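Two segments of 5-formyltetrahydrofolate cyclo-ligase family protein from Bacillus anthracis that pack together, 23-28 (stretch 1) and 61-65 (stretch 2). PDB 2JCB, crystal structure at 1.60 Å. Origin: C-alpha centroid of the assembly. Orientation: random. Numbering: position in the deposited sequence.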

# COMPACT_ATOMS: atom_id res chain seq x y z
N HIS A 23 16.57 -5.98 1.52
CA HIS A 23 16.62 -5.57 2.90
C HIS A 23 15.37 -6.11 3.63
O HIS A 23 15.48 -6.66 4.71
N MET A 24 14.20 -5.96 3.02
CA MET A 24 12.95 -6.38 3.63
C MET A 24 12.95 -7.89 3.88
O MET A 24 12.56 -8.35 4.95
N ASN A 25 13.38 -8.63 2.87
CA ASN A 25 13.52 -10.08 2.98
C ASN A 25 14.51 -10.51 4.06
O ASN A 25 14.38 -11.62 4.60
N SER A 26 15.52 -9.69 4.35
CA SER A 26 16.47 -10.04 5.39
C SER A 26 15.96 -9.79 6.81
O SER A 26 16.61 -10.27 7.76
N LEU A 27 14.85 -9.05 6.96
CA LEU A 27 14.32 -8.71 8.28
C LEU A 27 14.11 -9.94 9.13
O LEU A 27 13.45 -10.88 8.69
N SER A 28 14.61 -9.93 10.36
CA SER A 28 14.26 -11.01 11.29
C SER A 28 12.73 -11.02 11.55
O SER A 28 12.02 -10.01 11.42
N MET A 61 2.35 -9.37 1.79
CA MET A 61 3.09 -10.62 1.49
C MET A 61 4.49 -10.58 2.06
O MET A 61 5.00 -9.50 2.40
N GLU A 62 5.13 -11.75 2.13
CA GLU A 62 6.51 -11.85 2.70
C GLU A 62 6.67 -10.93 3.89
O GLU A 62 5.90 -11.04 4.84
N ASN A 63 7.68 -10.05 3.87
CA ASN A 63 7.99 -9.25 5.06
C ASN A 63 7.43 -7.81 5.01
O ASN A 63 7.77 -6.97 5.85
N GLU A 64 6.52 -7.54 4.05
CA GLU A 64 5.86 -6.23 3.98
C GLU A 64 5.12 -5.93 5.27
O GLU A 64 4.51 -6.85 5.88
N VAL A 65 5.09 -4.65 5.68
CA VAL A 65 4.24 -4.33 6.86
C VAL A 65 2.87 -5.07 6.86
O VAL A 65 2.09 -5.01 5.88

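Packing of a helix and the residues after it against a beta turn in the 5-formyltetrahydrofolate cyclo-ligase family protein. Stretch 1 begins in a helix and runs on into a loop; stretch 2 is irregular and is folded by a type II' turn from Met 61 to Glu 64, closed by the backbone hydrogen bond from Glu 64 N to Met 61 O (3.0 Å). The contact is small, burying 257 Å² over both sides, and it centres on Asn 63, whose CA lies 5.9 Å from that of Met 24.

Asn 63 points its CA-to-CB bond toward stretch 1 and is the most heavily covered residue of the contact. With chi1 m (-82°) and chi2 at -19°, its amide reaches the backbone carbonyls of stretch 1, and ND2 donates a hydrogen bond to Met 24 O (3.1 Å, N-H...O angle 153°). That oxygen also accepts the backbone hydrogen bond from Leu 27 N (3.1 Å), so it accepts from both Leu 27 N and Asn 63 ND2. ND2 also lies 3.3 Å from Leu 27 O, and water 1 joins the same two residues: it donates to Leu 27 O (2.6 Å) and accepts from Asn 63 ND2 (3.1 Å).

Met 24 is buried and leaves its backbone sideways to stretch 2. Chi1 and chi2 are both t (-164° and 172°), which extends the chain toward Glu 64; chi3 is m (-75°). Its CG rests 3.8 Å from Asn 63 CB, while Met 24 SD lies 3.8 Å from Glu 64 CA and 4.0 Å from Glu 64 CG. The apolar part of Met 24 thus lines the aliphatic base of two polar residues. Leu 27 points toward the turn with chi1 m (-89°) and chi2 t (-171°); its CB sits 3.9 Å from Asn 63 ND2, beside the polar contact.

The flank is looser. Asn 25 directs its CA-to-CB bond away, but chi1 m (-75°) and chi2 -34° bring its end back, leaving OD1 4.0 Å from Glu 62 CB, a van der Waals approach. Glu 62 occupies the second position of the turn with positive phi (38°), as type II' requires, and points toward stretch 1 with chi1 p (41°) and chi2 between wells (-97°). Its carboxylate runs beside that of Glu 64: Glu 62 OE1 and Glu 64 OE2, both acceptors, are 3.0 Å apart without a hydrogen bond.

Glu 64 starts away from stretch 1. Its m, t side chain (chi1 -67°, chi2 153°) folds back over its own turn, where OE1 accepts a hydrogen bond from Met 61 N (2.8 Å, 163°) and ties the carboxylate to the start of the turn. In stretch 1, Ser 26 also points away; chi1 p (69°) lets OG donate to His 23 O (2.6 Å), three residues back. Ser 28, likewise p (65°), is an N-cap, its side chain capping a backbone N just past the stretch.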

# COMPACT_ATOMS: atom_id res chain seq x y z
CB HIS A 23 16.75 -4.05 3.00
CG HIS A 23 17.07 -3.55 4.38
ND1 HIS A 23 16.47 -4.05 5.52
CD2 HIS A 23 17.93 -2.59 4.79
CE1 HIS A 23 16.96 -3.43 6.58
NE2 HIS A 23 17.84 -2.53 6.17
CB MET A 24 11.75 -6.01 2.76
CG MET A 24 10.45 -6.09 3.49
SD MET A 24 9.20 -5.40 2.43
CE MET A 24 9.49 -3.67 2.50
CB ASN A 25 13.87 -10.67 1.62
CG ASN A 25 12.67 -10.72 0.69
OD1 ASN A 25 11.53 -10.92 1.13
ND2 ASN A 25 12.91 -10.55 -0.61
CB SER A 26 17.82 -9.32 5.19
OG SER A 26 17.63 -7.92 5.44
CB LEU A 27 12.98 -7.99 8.20
CG LEU A 27 12.89 -6.48 8.08
CD1 LEU A 27 11.38 -6.13 8.26
CD2 LEU A 27 13.81 -5.77 9.08
CB SER A 28 15.00 -10.85 12.62
OG SER A 28 14.59 -9.66 13.30
CB MET A 61 3.20 -10.79 -0.02
CG MET A 61 1.90 -11.22 -0.67
SD MET A 61 2.00 -11.37 -2.47
CE MET A 61 3.71 -11.83 -2.75
CB GLU A 62 7.62 -11.60 1.66
CG GLU A 62 7.39 -10.46 0.65
CD GLU A 62 6.83 -10.95 -0.69
OE1 GLU A 62 6.24 -10.11 -1.43
OE2 GLU A 62 6.97 -12.16 -1.00
CB ASN A 63 9.49 -9.28 5.38
CG ASN A 63 9.93 -10.56 6.17
OD1 ASN A 63 9.10 -11.25 6.77
ND2 ASN A 63 11.24 -10.82 6.22
CB GLU A 64 4.82 -6.20 2.86
CG GLU A 64 5.46 -6.31 1.52
CD GLU A 64 4.56 -6.92 0.47
OE1 GLU A 64 3.32 -6.95 0.69
OE2 GLU A 64 5.12 -7.42 -0.56
CB VAL A 65 3.97 -2.79 7.01
CG1 VAL A 65 2.99 -2.52 8.21
CG2 VAL A 65 5.34 -2.01 7.04
O HOH W 1 12.23 -13.08 8.13